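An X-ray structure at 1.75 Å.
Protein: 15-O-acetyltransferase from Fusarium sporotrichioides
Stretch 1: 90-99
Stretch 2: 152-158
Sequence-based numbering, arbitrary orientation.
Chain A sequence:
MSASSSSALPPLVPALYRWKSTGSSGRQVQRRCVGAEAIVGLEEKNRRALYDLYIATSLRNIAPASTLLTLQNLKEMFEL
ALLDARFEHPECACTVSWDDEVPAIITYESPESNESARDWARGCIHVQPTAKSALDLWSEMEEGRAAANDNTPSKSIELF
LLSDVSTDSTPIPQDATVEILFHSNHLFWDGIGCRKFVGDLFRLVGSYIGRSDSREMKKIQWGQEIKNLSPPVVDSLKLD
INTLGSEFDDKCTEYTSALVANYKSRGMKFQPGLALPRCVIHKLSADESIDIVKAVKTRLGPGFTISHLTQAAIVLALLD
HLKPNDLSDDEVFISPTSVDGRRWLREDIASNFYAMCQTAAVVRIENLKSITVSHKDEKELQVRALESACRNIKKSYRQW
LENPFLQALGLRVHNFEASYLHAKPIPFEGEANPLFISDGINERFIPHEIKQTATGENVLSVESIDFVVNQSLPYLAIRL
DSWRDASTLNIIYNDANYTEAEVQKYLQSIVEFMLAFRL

Stretch 1 90-99: PECACTVSWD
Stretch 2, residues 152-158: TPSKSIE

Residues 90-92 form a short 3-10 turn, closed by Ala 93 N donating to Pro 90 O (3.0 Å) and Cys 94 N donating to Glu 91 O (3.3 Å); beyond it the chain runs as a strand around Val 96. The second stretch has no regular structure across most of its length, but its phi/psi values are extended from Pro 153 (-63/144) to Lys 155 (-60/156), then kink at Ser 156 (-56/-43) before extending again at Ile 157 (-156/140). The register runs antiparallel: the CA atoms of Cys 92 and Ser 156 lie 5.3 Å apart, those of Val 96 and Pro 153 7.7 Å.

At this kink buried Ser 156 is the main bump, with 65 Å² covered, the largest share of any residue. Its CA-to-CB bond points toward the first stretch, and chi1 of 175° (t) carries OG to Glu 91 O, to which it donates a 2.7 Å hydrogen bond. The hollow is lined by backbone: Ser 156 CB sits 3.4 Å from Cys 92 O and 3.7 Å from Cys 94 O, so a small side chain fits closely while its hydroxyl meets the turn.

Two waters link backbone groups beside this plug. Water 1 donates to Cys 92 O (2.8 Å) and accepts from Ile 157 N (2.9 Å); water 2 donates to Cys 94 O (2.7 Å) and accepts from Ser 156 N (2.9 Å).

Buried Cys 92 (chi1 67°, p) has CB 3.8 Å from CG2 of buried Ile 157 (chi1 -163°, chi2 172°, both t). Val 96 (chi1 63°, p), its CA-to-CB bond pointing toward the second stretch, offers methyl CG1 to Pro 153 CB at 3.7 Å. Trp 98 (chi1 -66°, m; chi2 -90°) starts sideways, but its indole reaches back: Pro 153 CG, on a C-gamma endo ring, lies 3.8 Å from Trp 98 CH2, at the indole edge near its plane. The contact buries 273 Å² in total.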

# COMPACT_ATOMS: atom_id res chain seq x y z
N PRO A 90 -5.14 3.86 -17.04
CA PRO A 90 -3.90 4.51 -17.47
C PRO A 90 -3.00 5.10 -16.39
O PRO A 90 -1.93 5.63 -16.72
CB PRO A 90 -4.36 5.62 -18.45
CG PRO A 90 -5.87 5.53 -18.50
CD PRO A 90 -6.37 4.55 -17.49
N GLU A 91 -3.38 4.97 -15.11
CA GLU A 91 -2.49 5.34 -14.03
C GLU A 91 -1.14 4.64 -14.15
O GLU A 91 -0.14 5.18 -13.73
CB GLU A 91 -3.11 4.95 -12.69
CG GLU A 91 -4.20 5.92 -12.23
CD GLU A 91 -5.55 5.73 -12.88
OE1 GLU A 91 -5.78 4.73 -13.61
OE2 GLU A 91 -6.39 6.59 -12.61
N CYS A 92 -1.13 3.44 -14.75
CA CYS A 92 0.09 2.64 -14.90
C CYS A 92 1.15 3.28 -15.84
O CYS A 92 2.30 2.80 -15.88
CB CYS A 92 -0.26 1.23 -15.38
SG CYS A 92 -0.94 1.20 -17.06
N ALA A 93 0.78 4.34 -16.57
CA ALA A 93 1.77 5.08 -17.36
C ALA A 93 1.81 6.59 -17.13
O ALA A 93 2.39 7.33 -17.95
CB ALA A 93 1.56 4.79 -18.86
N CYS A 94 1.22 7.05 -16.03
CA CYS A 94 1.37 8.45 -15.65
C CYS A 94 2.83 8.69 -15.26
O CYS A 94 3.55 7.75 -14.87
CB CYS A 94 0.42 8.83 -14.50
SG CYS A 94 -1.33 8.81 -14.94
N THR A 95 3.27 9.95 -15.38
CA THR A 95 4.62 10.34 -15.06
C THR A 95 4.58 11.53 -14.10
O THR A 95 3.54 12.17 -13.95
CB THR A 95 5.38 10.74 -16.34
OG1 THR A 95 4.64 11.76 -17.04
CG2 THR A 95 5.56 9.53 -17.26
N VAL A 96 5.71 11.84 -13.49
CA VAL A 96 5.75 12.87 -12.49
C VAL A 96 6.74 13.95 -12.89
O VAL A 96 7.80 13.67 -13.47
CB VAL A 96 6.15 12.31 -11.10
CG1 VAL A 96 7.55 11.72 -11.10
CG2 VAL A 96 6.06 13.41 -10.03
N SER A 97 6.38 15.19 -12.56
CA SER A 97 7.30 16.32 -12.67
C SER A 97 7.07 17.27 -11.52
O SER A 97 6.08 17.16 -10.78
CB SER A 97 7.10 17.08 -14.00
OG SER A 97 5.81 17.63 -14.14
N TRP A 98 7.98 18.24 -11.39
CA TRP A 98 7.84 19.20 -10.34
C TRP A 98 8.15 20.59 -10.87
O TRP A 98 8.97 20.75 -11.79
CB TRP A 98 8.81 18.93 -9.19
CG TRP A 98 8.54 17.67 -8.46
CD1 TRP A 98 7.73 17.51 -7.37
CD2 TRP A 98 9.05 16.37 -8.77
NE1 TRP A 98 7.74 16.19 -6.96
CE2 TRP A 98 8.53 15.46 -7.81
CE3 TRP A 98 9.93 15.88 -9.76
CZ2 TRP A 98 8.85 14.10 -7.80
CZ3 TRP A 98 10.24 14.51 -9.76
CH2 TRP A 98 9.69 13.64 -8.79
N ASP A 99 7.52 21.57 -10.24
CA ASP A 99 8.08 22.93 -10.28
C ASP A 99 8.59 23.29 -8.90
O ASP A 99 9.10 22.43 -8.17
CB ASP A 99 7.09 23.94 -10.85
CG ASP A 99 5.75 23.93 -10.14
OD1 ASP A 99 5.66 23.54 -8.94
OD2 ASP A 99 4.79 24.34 -10.78
N THR A 152 16.44 9.51 -9.67
CA THR A 152 15.40 9.49 -10.70
C THR A 152 14.15 8.81 -10.11
O THR A 152 14.29 7.73 -9.54
CB THR A 152 15.86 8.65 -11.91
OG1 THR A 152 17.08 9.19 -12.44
CG2 THR A 152 14.79 8.65 -13.01
N PRO A 153 12.95 9.42 -10.27
CA PRO A 153 11.68 8.81 -9.78
C PRO A 153 11.36 7.51 -10.46
O PRO A 153 11.62 7.34 -11.65
CB PRO A 153 10.59 9.83 -10.14
CG PRO A 153 11.25 10.91 -10.89
CD PRO A 153 12.73 10.73 -10.89
N SER A 154 10.79 6.57 -9.71
CA SER A 154 10.38 5.29 -10.27
C SER A 154 9.23 5.41 -11.27
O SER A 154 8.38 6.31 -11.20
CB SER A 154 10.02 4.34 -9.14
OG SER A 154 11.16 4.18 -8.31
N LYS A 155 9.20 4.46 -12.20
CA LYS A 155 8.06 4.32 -13.08
C LYS A 155 6.76 4.05 -12.30
O LYS A 155 6.78 3.52 -11.19
CB LYS A 155 8.30 3.16 -14.03
CG LYS A 155 9.36 3.41 -15.09
CD LYS A 155 9.33 2.22 -16.04
CE LYS A 155 10.51 2.29 -17.00
NZ LYS A 155 10.43 1.16 -17.94
N SER A 156 5.62 4.37 -12.89
CA SER A 156 4.37 4.08 -12.21
C SER A 156 4.25 2.59 -11.86
O SER A 156 3.81 2.23 -10.76
CB SER A 156 3.16 4.52 -13.04
OG SER A 156 1.96 4.11 -12.39
N ILE A 157 4.64 1.72 -12.80
CA ILE A 157 4.69 0.28 -12.49
C ILE A 157 5.66 -0.45 -13.42
O ILE A 157 5.78 -0.14 -14.62
CB ILE A 157 3.30 -0.39 -12.48
CG1 ILE A 157 3.37 -1.74 -11.74
CG2 ILE A 157 2.72 -0.52 -13.89
CD1 ILE A 157 1.98 -2.39 -11.52
N GLU A 158 6.40 -1.37 -12.81
CA GLU A 158 7.19 -2.33 -13.56
C GLU A 158 7.03 -3.70 -12.90
O GLU A 158 6.68 -3.79 -11.72
CB GLU A 158 8.67 -1.90 -13.61
CG GLU A 158 9.38 -1.72 -12.27
CD GLU A 158 10.82 -1.25 -12.41
OE1 GLU A 158 11.30 -1.15 -13.58
OE2 GLU A 158 11.49 -1.03 -11.36
O HOH W 1 5.02 2.26 -15.63
O HOH W 2 5.69 6.19 -15.16